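Local coordinates for protein group 3 allergen SMIPP-S Yv6023A04 (Sarcoptes scabiei type hominis, PDB 3H7O) that is an inactivated paralogue of the S1 serine proteases that keeps the trypsin fold but probably does not cleave peptide bonds, at residues Y72-L78 with A91-R97; V15-Y20 with T52-Y57; L33-F37 with I224-K228; V11-A16 with L125-Y129. The protein carries 3 engineered substitutions. All coordinates share one frame; numbering follows the deposited sequence.

In the fold
Contacts 1 and 2 belong to one closed six-stranded antiparallel barrel: 72-78 pairs with 91-97, and 15-20 with 52-57. They meet inside it, where Leu-93 packs on Ile-55 and Val-17. Contact 2 is the more buried, while contact 1 runs out to exposed residues at one end. Contact 3, also partly at the surface, sets the C-terminal tail against that barrel and touches contact 1 through Lys-228, which bonds Leu-95 O. Contact 4 is deeply buried and shares strand 14-19 with contact 2, but turns it toward the second barrel. Ladders of backbone bonds dominate contacts 1 and 2; rings, side chains and waters do the work in contacts 3 and 4.

Contact 1 (Y72-L78 with A91-R97); sequences YVSHVYL and AILELSR
Tyr-77 reaches across to Glu-94 with its phenol: OH donates to Glu-94 OE1 at 2.8 Å, meeting the syn side of the carboxylate, 25° out of its plane. The same oxygen lies at the edge of the tyrosine ring, 3.2 Å from Tyr-77 CE2, and the ring and carboxylate planes are turned only 22° from each other. Glu-94 gets there as a straight rod, CG anti to the backbone N (chi1 -180°) and the chain extended beyond it, passing Ser-74 OG. Over one face of the Tyr-77 ring sits CD2 of His-75, 3.2 Å above its centre.

At the far end Arg-97 lays CB over a face of Tyr-72, 3.8 Å from the ring centroid, a CH-pi contact, while its guanidinium leads away. On the face of the sheet opposite Tyr-77 and Glu-94, the contacts are aliphatic: Val-76 CG2 and Leu-93 CD2 lie side by side at 3.8 Å, and Val-73 CG2 meets Leu-95 CD2 at 3.9 Å.

Behind these side chains is an antiparallel ladder between neighbouring strands of the N-terminal barrel of the trypsin fold. Tyr-77 and Ile-92 exchange both backbone bonds, Glu-94 N bonds His-75 O, and Ser-74 N donates to Glu-94 O at 2.8 Å. Ser-74 and His-75 thus both face Glu-94, a classic beta bulge. Further out, Phe-37 packs beside Glu-94, Ile-224 beside Tyr-77, and Val-45 against Val-76 and Leu-93.

Glu-94 OE2 also makes a long, weak ion pair with Lys-228; together with the phenol bond to OE1, this would probably favour the ionised carboxylate.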
loop_
_atom_site.group_PDB
_atom_site.type_symbol
_atom_site.label_atom_id
_atom_site.label_comp_id
_atom_site.label_asym_id
_atom_site.label_seq_id
_atom_site.Cartn_x
_atom_site.Cartn_y
_atom_site.Cartn_z
ATOM N N TYR A 72 1.860 15.383 10.141
ATOM C CA TYR A 72 3.030 15.406 11.014
ATOM C C TYR A 72 3.961 14.219 10.770
ATOM O O TYR A 72 4.375 13.546 11.715
ATOM C CB TYR A 72 2.612 15.438 12.488
ATOM C CG TYR A 72 1.933 16.708 12.956
ATOM C CD1 TYR A 72 2.680 17.787 13.434
ATOM C CD2 TYR A 72 0.543 16.813 12.961
ATOM C CE1 TYR A 72 2.056 18.949 13.892
ATOM C CE2 TYR A 72 -0.090 17.969 13.417
ATOM C CZ TYR A 72 0.673 19.031 13.876
ATOM O OH TYR A 72 0.048 20.168 14.322
ATOM N N VAL A 73 4.288 13.961 9.508
ATOM C CA VAL A 73 5.286 12.944 9.192
ATOM C C VAL A 73 6.680 13.519 9.476
ATOM O O VAL A 73 7.053 14.560 8.930
ATOM C CB VAL A 73 5.165 12.434 7.732
ATOM C CG1 VAL A 73 6.258 11.412 7.427
ATOM C CG2 VAL A 73 3.782 11.830 7.485
ATOM N N SER A 74 7.440 12.832 10.328
ATOM C CA SER A 74 8.752 13.305 10.772
ATOM C C SER A 74 9.935 12.573 10.132
ATOM O O SER A 74 11.025 13.134 10.023
ATOM C CB SER A 74 8.859 13.216 12.298
ATOM O OG SER A 74 8.634 11.887 12.742
ATOM N N HIS A 75 9.726 11.324 9.721
ATOM C CA HIS A 75 10.804 10.518 9.141
ATOM C C HIS A 75 10.274 9.467 8.172
ATOM O O HIS A 75 9.156 8.973 8.330
ATOM C CB HIS A 75 11.625 9.840 10.244
ATOM C CG HIS A 75 12.963 9.342 9.787
ATOM N ND1 HIS A 75 14.081 10.148 9.740
ATOM C CD2 HIS A 75 13.366 8.118 9.366
ATOM C CE1 HIS A 75 15.112 9.446 9.304
ATOM N NE2 HIS A 75 14.706 8.211 9.069
ATOM N N VAL A 76 11.097 9.142 7.176
ATOM C CA VAL A 76 10.819 8.085 6.211
ATOM C C VAL A 76 11.910 7.024 6.357
ATOM O O VAL A 76 13.097 7.321 6.188
ATOM C CB VAL A 76 10.799 8.630 4.754
ATOM C CG1 VAL A 76 10.608 7.498 3.749
ATOM C CG2 VAL A 76 9.712 9.683 4.585
ATOM N N TYR A 77 11.508 5.799 6.690
ATOM C CA TYR A 77 12.454 4.689 6.835
ATOM C C TYR A 77 12.426 3.804 5.603
ATOM O O TYR A 77 11.369 3.304 5.218
ATOM C CB TYR A 77 12.139 3.845 8.075
ATOM C CG TYR A 77 12.360 4.553 9.391
ATOM C CD1 TYR A 77 13.624 4.589 9.986
ATOM C CD2 TYR A 77 11.304 5.181 10.048
ATOM C CE1 TYR A 77 13.830 5.240 11.205
ATOM C CE2 TYR A 77 11.498 5.835 11.261
ATOM C CZ TYR A 77 12.760 5.861 11.833
ATOM O OH TYR A 77 12.944 6.507 13.034
ATOM N N LEU A 78 13.597 3.601 5.007
ATOM C CA LEU A 78 13.749 2.751 3.828
ATOM C C LEU A 78 14.621 1.536 4.150
ATOM O O LEU A 78 15.413 1.561 5.098
ATOM C CB LEU A 78 14.360 3.549 2.665
ATOM C CG LEU A 78 13.677 4.856 2.232
ATOM C CD1 LEU A 78 14.567 5.640 1.276
ATOM C CD2 LEU A 78 12.303 4.608 1.611
ATOM N N ALA A 91 8.294 1.207 2.635
ATOM C CA ALA A 91 8.743 2.308 3.480
ATOM C C ALA A 91 7.851 2.464 4.693
ATOM O O ALA A 91 6.646 2.204 4.628
ATOM C CB ALA A 91 8.777 3.612 2.687
ATOM N N ILE A 92 8.449 2.898 5.796
ATOM C CA ILE A 92 7.699 3.216 7.003
ATOM C C ILE A 92 7.732 4.721 7.234
ATOM O O ILE A 92 8.800 5.337 7.229
ATOM C CB ILE A 92 8.238 2.454 8.235
ATOM C CG1 ILE A 92 8.081 0.944 8.020
ATOM C CG2 ILE A 92 7.493 2.887 9.506
ATOM C CD1 ILE A 92 8.852 0.078 9.007
ATOM N N LEU A 93 6.551 5.307 7.402
ATOM C CA LEU A 93 6.438 6.720 7.729
ATOM C C LEU A 93 6.245 6.873 9.231
ATOM O O LEU A 93 5.346 6.261 9.803
ATOM C CB LEU A 93 5.270 7.361 6.967
ATOM C CG LEU A 93 5.229 7.173 5.442
ATOM C CD1 LEU A 93 3.999 7.843 4.852
ATOM C CD2 LEU A 93 6.493 7.693 4.767
ATOM N N GLU A 94 7.096 7.680 9.860
ATOM C CA GLU A 94 6.974 7.973 11.290
ATOM C C GLU A 94 6.251 9.293 11.529
ATOM O O GLU A 94 6.478 10.271 10.815
ATOM C CB GLU A 94 8.349 8.002 11.961
ATOM C CG GLU A 94 8.300 8.293 13.459
ATOM C CD GLU A 94 9.657 8.240 14.120
ATOM O OE1 GLU A 94 10.665 8.022 13.418
ATOM O OE2 GLU A 94 9.715 8.418 15.354
ATOM N N LEU A 95 5.390 9.310 12.545
ATOM C CA LEU A 95 4.638 10.502 12.917
ATOM C C LEU A 95 5.137 11.120 14.219
ATOM O O LEU A 95 5.500 10.404 15.156
ATOM C CB LEU A 95 3.151 10.165 13.030
ATOM C CG LEU A 95 2.508 9.715 11.724
ATOM C CD1 LEU A 95 1.310 8.822 12.008
ATOM C CD2 LEU A 95 2.130 10.924 10.862
ATOM N N SER A 96 5.165 12.451 14.268
ATOM C CA SER A 96 5.508 13.166 15.498
ATOM C C SER A 96 4.261 13.436 16.339
ATOM O O SER A 96 4.341 13.569 17.563
ATOM C CB SER A 96 6.240 14.473 15.184
ATOM O OG SER A 96 5.409 15.362 14.459
ATOM N N ARG A 97 3.117 13.531 15.662
ATOM C CA ARG A 97 1.806 13.639 16.292
ATOM C C ARG A 97 1.033 12.393 15.861
ATOM O O ARG A 97 0.918 12.123 14.662
ATOM C CB ARG A 97 1.098 14.916 15.824
ATOM C CG ARG A 97 -0.215 15.255 16.531
ATOM C CD ARG A 97 -1.449 14.764 15.768
ATOM N NE ARG A 97 -2.668 15.268 16.394
ATOM C CZ ARG A 97 -3.343 14.637 17.350
ATOM N NH1 ARG A 97 -2.940 13.447 17.789
ATOM N NH2 ARG A 97 -4.428 15.196 17.868
#

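Contact 2 (V15-Y20 with T52-Y57); sequences VAVRTY and TIVIQY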
loop_
_atom_site.group_PDB
_atom_site.type_symbol
_atom_site.label_atom_id
_atom_site.label_comp_id
_atom_site.label_asym_id
_atom_site.label_seq_id
_atom_site.Cartn_x
_atom_site.Cartn_y
_atom_site.Cartn_z
ATOM N N VAL A 15 -5.053 3.689 4.520
ATOM C CA VAL A 15 -4.884 5.140 4.487
ATOM C C VAL A 15 -4.470 5.582 3.090
ATOM O O VAL A 15 -4.074 4.759 2.261
ATOM C CB VAL A 15 -3.846 5.662 5.538
ATOM C CG1 VAL A 15 -4.196 5.195 6.938
ATOM C CG2 VAL A 15 -2.427 5.247 5.178
ATOM N N ALA A 16 -4.590 6.883 2.836
ATOM C CA ALA A 16 -3.980 7.513 1.677
ATOM C C ALA A 16 -2.751 8.290 2.130
ATOM O O ALA A 16 -2.806 9.045 3.115
ATOM C CB ALA A 16 -4.973 8.444 0.984
ATOM N N VAL A 17 -1.647 8.094 1.412
ATOM C CA VAL A 17 -0.426 8.859 1.629
ATOM C C VAL A 17 -0.343 9.950 0.559
ATOM O O VAL A 17 -0.205 9.657 -0.632
ATOM C CB VAL A 17 0.834 7.951 1.594
ATOM C CG1 VAL A 17 2.115 8.785 1.763
ATOM C CG2 VAL A 17 0.745 6.862 2.677
ATOM N N ARG A 18 -0.448 11.203 0.993
ATOM C CA ARG A 18 -0.418 12.351 0.090
ATOM C C ARG A 18 0.975 12.960 0.020
ATOM O O ARG A 18 1.576 13.280 1.052
ATOM C CB ARG A 18 -1.410 13.421 0.545
ATOM C CG ARG A 18 -2.844 12.947 0.697
ATOM C CD ARG A 18 -3.767 14.124 1.002
ATOM N NE ARG A 18 -5.143 13.853 0.606
ATOM C CZ ARG A 18 -5.604 13.960 -0.639
ATOM N NH1 ARG A 18 -4.800 14.339 -1.630
ATOM N NH2 ARG A 18 -6.880 13.690 -0.893
ATOM N N THR A 19 1.479 13.124 -1.199
ATOM C CA THR A 19 2.770 13.776 -1.438
ATOM C C THR A 19 2.614 14.882 -2.475
ATOM O O THR A 19 1.593 14.948 -3.158
ATOM C CB THR A 19 3.835 12.768 -1.914
ATOM O OG1 THR A 19 3.343 12.059 -3.059
ATOM C CG2 THR A 19 4.172 11.774 -0.800
ATOM N N TYR A 20 3.624 15.740 -2.600
ATOM C CA TYR A 20 3.547 16.896 -3.502
ATOM C C TYR A 20 4.767 17.048 -4.416
ATOM O O TYR A 20 5.413 18.097 -4.410
ATOM C CB TYR A 20 3.308 18.190 -2.703
ATOM C CG TYR A 20 2.081 18.143 -1.818
ATOM C CD1 TYR A 20 0.845 18.595 -2.282
ATOM C CD2 TYR A 20 2.155 17.638 -0.521
ATOM C CE1 TYR A 20 -0.283 18.548 -1.472
ATOM C CE2 TYR A 20 1.034 17.581 0.291
ATOM C CZ TYR A 20 -0.180 18.040 -0.187
ATOM O OH TYR A 20 -1.289 17.980 0.619
ATOM N N THR A 52 6.448 17.372 4.237
ATOM C CA THR A 52 5.476 17.652 3.179
ATOM C C THR A 52 4.388 16.583 3.089
ATOM O O THR A 52 3.353 16.801 2.458
ATOM C CB THR A 52 6.142 17.797 1.785
ATOM O OG1 THR A 52 6.638 16.525 1.343
ATOM C CG2 THR A 52 7.265 18.805 1.826
ATOM N N ILE A 53 4.620 15.439 3.728
ATOM C CA ILE A 53 3.736 14.278 3.588
ATOM C C ILE A 53 2.519 14.366 4.511
ATOM O O ILE A 53 2.633 14.804 5.652
ATOM C CB ILE A 53 4.510 12.950 3.822
ATOM C CG1 ILE A 53 5.759 12.897 2.929
ATOM C CG2 ILE A 53 3.598 11.727 3.590
ATOM C CD1 ILE A 53 6.762 11.789 3.280
ATOM N N VAL A 54 1.354 13.965 3.994
ATOM C CA VAL A 54 0.114 13.928 4.780
ATOM C C VAL A 54 -0.513 12.535 4.734
ATOM O O VAL A 54 -0.609 11.914 3.668
ATOM C CB VAL A 54 -0.924 14.998 4.300
ATOM C CG1 VAL A 54 -2.190 14.953 5.138
ATOM C CG2 VAL A 54 -0.325 16.395 4.353
ATOM N N ILE A 55 -0.936 12.053 5.899
ATOM C CA ILE A 55 -1.664 10.793 5.997
ATOM C C ILE A 55 -3.152 11.081 6.150
ATOM O O ILE A 55 -3.568 11.686 7.139
ATOM C CB ILE A 55 -1.201 9.935 7.214
ATOM C CG1 ILE A 55 0.314 9.684 7.189
ATOM C CG2 ILE A 55 -2.012 8.620 7.308
ATOM C CD1 ILE A 55 0.821 8.938 5.969
ATOM N N GLN A 56 -3.941 10.645 5.171
ATOM C CA GLN A 56 -5.394 10.747 5.238
ATOM C C GLN A 56 -5.966 9.388 5.631
ATOM O O GLN A 56 -5.665 8.365 5.001
ATOM C CB GLN A 56 -5.983 11.225 3.904
ATOM C CG GLN A 56 -7.507 11.455 3.939
ATOM C CD GLN A 56 -8.052 12.177 2.710
ATOM O OE1 GLN A 56 -7.319 12.496 1.772
ATOM N NE2 GLN A 56 -9.355 12.444 2.719
ATOM N N TYR A 57 -6.789 9.385 6.673
ATOM C CA TYR A 57 -7.323 8.143 7.224
ATOM C C TYR A 57 -8.802 8.258 7.583
ATOM O O TYR A 57 -9.364 9.353 7.562
ATOM C CB TYR A 57 -6.463 7.638 8.399
ATOM C CG TYR A 57 -6.306 8.560 9.602
ATOM C CD1 TYR A 57 -6.806 8.186 10.853
ATOM C CD2 TYR A 57 -5.618 9.773 9.508
ATOM C CE1 TYR A 57 -6.653 9.008 11.976
ATOM C CE2 TYR A 57 -5.463 10.606 10.626
ATOM C CZ TYR A 57 -5.980 10.213 11.855
ATOM O OH TYR A 57 -5.826 11.025 12.962
HETATM O O HOH W 1 5.898 15.407 -1.036
#
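Arg-18 crosses to Gln-56 along one side of the paired strands. Arg-18 CB sits beside Val-54, 4.1 Å from Val-54 CB, and Arg-18 CG stays near the Val-54 carbonyl. The chain then runs extended from CG to NE, bringing Arg-18 CD within 4.0 Å of Gln-56 OE1. Arg-18 NE donates to Gln-56 OE1 at 2.8 Å and Arg-18 NH2 to the same oxygen at 3.0 Å, a side-on grip by two nitrogens. OE1 lies close to the guanidinium plane, and the amide is turned 29° from it, nearly coplanar. Gln-56 NE2 is held from elsewhere, by the carbonyls of Leu-62 and Pro-66, which fixes the amide's rotation.

On the opposite side of the sheet, Val-17 CG2 and Ile-55 CD1 lie side by side at 3.9 Å, Val-15 CG1 meets Tyr-57 CB at 3.6 Å, and Leu-93 closes over Val-17 and Ile-55. Two hydrogen-bonded pairs, Ala-16 with Gln-56 and Arg-18 with Val-54, hold the backbones together. A water joins Tyr-20 N to Thr-52 OG1, itself bonded to Lys-49 O. Strands 14-19 and 54-57 are the first and last across the sheet, and their pairing closes the N-terminal six-stranded barrel of the trypsin fold.

Contact 3 (L33-F37 with I224-K228); sequences LSQWF and IIKKK
The Lys-228 chain crosses the Trp-36 indole at about a right angle, CD over one face, 3.8 Å from the centroid of the Trp-36 five-membered ring, a CH-pi contact; CG of Gln-35 lies over the opposite face. Phe-37 has the Ile-224 carbonyl carbon over a face and Lys-228 O near its plane at the edge; Phe-37 CZ comes within 3.6 Å of Lys-228 CG. Ile-224 CG2 touches Phe-37 CE1 at 3.7 Å.

In the trypsin fold the C-terminal helix, here 218-225, packs back on the N-terminal barrel; its end and the tail meet the loop 33-37. A type I turn from Ile-225 to Lys-228 swings the last residue over the indole. A bend at chi3 (74°) carries Lys-228 NZ to 4.4 Å from the centroid of the Trp-36 six-membered ring, an off-centre cation-pi contact; its main polar partner is Leu-95 O.

Ile-225 crosses Leu-33 at about a right angle, Ile-225 CD1 3.9 Å from Leu-33 CB. Two waters link carboxylate and loop: one donates to Lys-228 OXT and accepts from Trp-36 NE1; the other donates to Lys-228 O and bonds Ser-34 OG, which also accepts from Trp-36 N in an ST turn.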
loop_
_atom_site.group_PDB
_atom_site.type_symbol
_atom_site.label_atom_id
_atom_site.label_comp_id
_atom_site.label_asym_id
_atom_site.label_seq_id
_atom_site.Cartn_x
_atom_site.Cartn_y
_atom_site.Cartn_z
ATOM N N LEU A 33 0.173 0.713 10.918
ATOM C CA LEU A 33 0.853 -0.286 11.745
ATOM C C LEU A 33 0.612 -0.021 13.231
ATOM O O LEU A 33 0.581 -0.953 14.039
ATOM C CB LEU A 33 2.356 -0.295 11.454
ATOM C CG LEU A 33 2.814 -0.663 10.036
ATOM C CD1 LEU A 33 4.311 -0.432 9.901
ATOM C CD2 LEU A 33 2.456 -2.105 9.702
ATOM N N SER A 34 0.477 1.260 13.573
ATOM C CA SER A 34 0.115 1.726 14.915
ATOM C C SER A 34 -0.196 3.222 14.809
ATOM O O SER A 34 -0.166 3.783 13.712
ATOM C CB SER A 34 1.253 1.487 15.916
ATOM O OG SER A 34 2.320 2.393 15.706
ATOM N N GLN A 35 -0.472 3.873 15.936
ATOM C CA GLN A 35 -0.740 5.321 15.930
ATOM C C GLN A 35 0.471 6.142 15.476
ATOM O O GLN A 35 0.330 7.301 15.087
ATOM C CB GLN A 35 -1.220 5.801 17.305
ATOM C CG GLN A 35 -0.148 5.760 18.393
ATOM C CD GLN A 35 -0.653 6.212 19.750
ATOM O OE1 GLN A 35 -1.506 7.091 19.853
ATOM N NE2 GLN A 35 -0.111 5.615 20.804
ATOM N N TRP A 36 1.654 5.531 15.518
ATOM C CA TRP A 36 2.901 6.224 15.203
ATOM C C TRP A 36 3.478 5.930 13.813
ATOM O O TRP A 36 4.283 6.715 13.308
ATOM C CB TRP A 36 3.969 5.908 16.255
ATOM C CG TRP A 36 3.664 6.415 17.637
ATOM C CD1 TRP A 36 3.446 5.662 18.758
ATOM C CD2 TRP A 36 3.561 7.787 18.050
ATOM N NE1 TRP A 36 3.212 6.477 19.840
ATOM C CE2 TRP A 36 3.276 7.785 19.433
ATOM C CE3 TRP A 36 3.680 9.017 17.384
ATOM C CZ2 TRP A 36 3.105 8.966 20.166
ATOM C CZ3 TRP A 36 3.515 10.189 18.110
ATOM C CH2 TRP A 36 3.228 10.154 19.489
ATOM N N PHE A 37 3.093 4.803 13.212
ATOM C CA PHE A 37 3.732 4.342 11.975
ATOM C C PHE A 37 2.764 3.887 10.888
ATOM O O PHE A 37 1.772 3.205 11.159
ATOM C CB PHE A 37 4.731 3.210 12.267
ATOM C CG PHE A 37 5.861 3.606 13.185
ATOM C CD1 PHE A 37 6.972 4.290 12.693
ATOM C CD2 PHE A 37 5.823 3.274 14.537
ATOM C CE1 PHE A 37 8.018 4.650 13.537
ATOM C CE2 PHE A 37 6.865 3.631 15.390
ATOM C CZ PHE A 37 7.965 4.321 14.889
ATOM N N ILE A 224 11.497 -1.024 13.728
ATOM C CA ILE A 224 11.077 0.372 13.603
ATOM C C ILE A 224 9.889 0.682 14.523
ATOM O O ILE A 224 9.889 1.703 15.207
ATOM C CB ILE A 224 10.751 0.752 12.131
ATOM C CG1 ILE A 224 11.917 0.403 11.186
ATOM C CG2 ILE A 224 10.351 2.227 12.008
ATOM C CD1 ILE A 224 13.258 1.048 11.517
ATOM N N ILE A 225 8.893 -0.207 14.543
ATOM C CA ILE A 225 7.689 -0.038 15.375
ATOM C C ILE A 225 8.023 0.155 16.856
ATOM O O ILE A 225 7.393 0.968 17.536
ATOM C CB ILE A 225 6.688 -1.223 15.205
ATOM C CG1 ILE A 225 5.891 -1.071 13.911
ATOM C CG2 ILE A 225 5.727 -1.326 16.403
ATOM C CD1 ILE A 225 4.919 -2.213 13.650
ATOM N N LYS A 226 9.019 -0.582 17.339
ATOM C CA LYS A 226 9.406 -0.540 18.755
ATOM C C LYS A 226 10.112 0.759 19.175
ATOM O O LYS A 226 10.357 0.975 20.364
ATOM C CB LYS A 226 10.253 -1.769 19.121
ATOM C CG LYS A 226 11.647 -1.794 18.500
ATOM C CD LYS A 226 12.296 -3.173 18.588
ATOM C CE LYS A 226 12.898 -3.443 19.953
ATOM N NZ LYS A 226 13.592 -4.763 19.987
ATOM N N LYS A 227 10.427 1.617 18.203
ATOM C CA LYS A 227 11.054 2.921 18.472
ATOM C C LYS A 227 10.171 3.838 19.320
ATOM O O LYS A 227 10.678 4.616 20.129
ATOM C CB LYS A 227 11.438 3.631 17.170
ATOM C CG LYS A 227 12.618 3.017 16.434
ATOM C CD LYS A 227 13.037 3.885 15.253
ATOM C CE LYS A 227 14.115 3.215 14.412
ATOM N NZ LYS A 227 15.373 2.954 15.170
ATOM N N LYS A 228 8.857 3.753 19.117
ATOM C CA LYS A 228 7.885 4.453 19.966
ATOM C C LYS A 228 6.551 3.708 20.067
ATOM O O LYS A 228 6.110 3.053 19.126
ATOM C CB LYS A 228 7.673 5.912 19.523
ATOM C CG LYS A 228 7.703 6.155 18.023
ATOM C CD LYS A 228 7.051 7.484 17.635
ATOM C CE LYS A 228 7.897 8.700 17.985
ATOM N NZ LYS A 228 7.433 9.912 17.237
ATOM O OXT LYS A 228 5.880 3.740 21.098
HETATM O O HOH W 2 4.319 2.069 17.439
HETATM O O HOH W 3 3.913 5.139 22.334
#

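Contact 4 (V11-A16 with L125-Y129); sequences VPWTVA and LVSGY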
loop_
_atom_site.group_PDB
_atom_site.type_symbol
_atom_site.label_atom_id
_atom_site.label_comp_id
_atom_site.label_asym_id
_atom_site.label_seq_id
_atom_site.Cartn_x
_atom_site.Cartn_y
_atom_site.Cartn_z
ATOM N N VAL A 11 -12.002 -2.167 6.033
ATOM C CA VAL A 11 -10.546 -2.199 5.903
ATOM C C VAL A 11 -9.917 -1.004 6.646
ATOM O O VAL A 11 -9.240 -0.176 6.033
ATOM C CB VAL A 11 -10.111 -2.242 4.401
ATOM C CG1 VAL A 11 -10.401 -3.616 3.802
ATOM C CG2 VAL A 11 -10.821 -1.159 3.585
ATOM N N PRO A 12 -10.132 -0.923 7.978
ATOM C CA PRO A 12 -9.820 0.281 8.762
ATOM C C PRO A 12 -8.334 0.627 8.900
ATOM O O PRO A 12 -7.998 1.691 9.427
ATOM C CB PRO A 12 -10.428 -0.033 10.135
ATOM C CG PRO A 12 -10.415 -1.508 10.220
ATOM C CD PRO A 12 -10.688 -1.994 8.833
ATOM N N TRP A 13 -7.466 -0.262 8.426
ATOM C CA TRP A 13 -6.024 -0.025 8.375
ATOM C C TRP A 13 -5.606 0.774 7.144
ATOM O O TRP A 13 -4.454 1.190 7.041
ATOM C CB TRP A 13 -5.283 -1.368 8.379
ATOM C CG TRP A 13 -5.915 -2.350 7.456
ATOM C CD1 TRP A 13 -5.753 -2.426 6.103
ATOM C CD2 TRP A 13 -6.855 -3.369 7.808
ATOM N NE1 TRP A 13 -6.523 -3.442 5.591
ATOM C CE2 TRP A 13 -7.211 -4.038 6.617
ATOM C CE3 TRP A 13 -7.431 -3.784 9.018
ATOM C CZ2 TRP A 13 -8.111 -5.106 6.597
ATOM C CZ3 TRP A 13 -8.330 -4.848 8.998
ATOM C CH2 TRP A 13 -8.657 -5.495 7.792
ATOM N N THR A 14 -6.536 0.968 6.207
ATOM C CA THR A 14 -6.229 1.614 4.933
ATOM C C THR A 14 -6.102 3.122 5.111
ATOM O O THR A 14 -6.930 3.756 5.777
ATOM C CB THR A 14 -7.312 1.312 3.857
ATOM O OG1 THR A 14 -7.571 -0.099 3.811
ATOM C CG2 THR A 14 -6.868 1.784 2.470
ATOM N N VAL A 15 -5.053 3.689 4.520
ATOM C CA VAL A 15 -4.884 5.140 4.487
ATOM C C VAL A 15 -4.470 5.582 3.090
ATOM O O VAL A 15 -4.074 4.759 2.261
ATOM C CB VAL A 15 -3.846 5.662 5.538
ATOM C CG1 VAL A 15 -4.196 5.195 6.938
ATOM C CG2 VAL A 15 -2.427 5.247 5.178
ATOM N N ALA A 16 -4.590 6.883 2.836
ATOM C CA ALA A 16 -3.980 7.513 1.677
ATOM C C ALA A 16 -2.751 8.290 2.130
ATOM O O ALA A 16 -2.806 9.045 3.115
ATOM C CB ALA A 16 -4.973 8.444 0.984
ATOM N N LEU A 125 -6.970 -9.572 -0.020
ATOM C CA LEU A 125 -7.847 -8.422 -0.168
ATOM C C LEU A 125 -7.004 -7.159 -0.242
ATOM O O LEU A 125 -6.335 -6.788 0.724
ATOM C CB LEU A 125 -8.851 -8.353 0.998
ATOM C CG LEU A 125 -9.881 -7.209 1.056
ATOM C CD1 LEU A 125 -10.942 -7.345 -0.031
ATOM C CD2 LEU A 125 -10.548 -7.152 2.431
ATOM N N VAL A 126 -7.025 -6.514 -1.405
ATOM C CA VAL A 126 -6.326 -5.250 -1.598
ATOM C C VAL A 126 -7.347 -4.121 -1.450
ATOM O O VAL A 126 -8.476 -4.252 -1.909
ATOM C CB VAL A 126 -5.593 -5.200 -2.978
ATOM C CG1 VAL A 126 -6.566 -5.364 -4.147
ATOM C CG2 VAL A 126 -4.767 -3.920 -3.124
ATOM N N SER A 127 -6.961 -3.039 -0.778
ATOM C CA SER A 127 -7.836 -1.873 -0.647
ATOM C C SER A 127 -7.064 -0.577 -0.883
ATOM O O SER A 127 -5.869 -0.488 -0.586
ATOM C CB SER A 127 -8.524 -1.852 0.723
ATOM O OG SER A 127 -7.567 -1.763 1.769
ATOM N N GLY A 128 -7.756 0.423 -1.420
ATOM C CA GLY A 128 -7.135 1.698 -1.751
ATOM C C GLY A 128 -7.996 2.551 -2.663
ATOM O O GLY A 128 -9.175 2.259 -2.874
ATOM N N TYR A 129 -7.380 3.586 -3.231
ATOM C CA TYR A 129 -8.112 4.704 -3.820
ATOM C C TYR A 129 -7.820 4.949 -5.295
ATOM O O TYR A 129 -8.493 5.757 -5.931
ATOM C CB TYR A 129 -7.834 5.979 -3.014
ATOM C CG TYR A 129 -8.217 5.855 -1.555
ATOM C CD1 TYR A 129 -9.527 6.087 -1.142
ATOM C CD2 TYR A 129 -7.270 5.496 -0.590
ATOM C CE1 TYR A 129 -9.890 5.970 0.197
ATOM C CE2 TYR A 129 -7.622 5.384 0.758
ATOM C CZ TYR A 129 -8.936 5.620 1.138
ATOM O OH TYR A 129 -9.305 5.504 2.454
HETATM O O HOH W 4 -6.811 -4.281 2.689
HETATM O O HOH W 5 -8.657 5.940 5.046
#
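Thr-14 and Ser-127 point their hydroxyls at one another, Thr-14 OG1 to Ser-127 OG 2.6 Å, across the interface between the two beta barrels of the chymotrypsin-like fold. Strand 14-19 belongs to the first barrel and strand 123-128 to the second; the backbones stay well apart, and side chains and water fill the gap.

Each hydroxyl is set by its torsion. On Thr-14 the first torsion (chi1 -49°) puts OG1 beside its own N and turns CG2 to the flank of Ser-127, 3.7 Å from Ser-127 OG. On Ser-127, OG stands between N and the carbonyl carbon (chi1 62°), facing strand 14-19. Thr-14 OG1 donates to Val-11 O, and Thr-14 N bonds the same carbonyl, so two donors grip the oxygen that closes the type I turn from Val-11 to Thr-14.

Next to the hydroxyls, Val-11 CG1 meets Leu-125 CD2 at 3.8 Å, the two side chains crossing at a slant. The Trp-13 ring lays a face on Val-11 CA and Pro-12 CD, and its NE1 is directed at a water that it shares with Leu-125 O and Ser-127 OG. Pro-186 of strand 186-189 touches Trp-13, Thr-14 and Ser-127.

At the other end Val-15 O lies at the edge of the Tyr-129 ring, 3.9 Å from Tyr-129 CE2, and Ala-16 CB is 4.1 Å from the same Tyr-129 CE2. Tyr-129 OH is hydrogen-bonded to Ser-59 O and accepts from a water at 2.7 Å, which also donates to Thr-14 O at 2.9 Å.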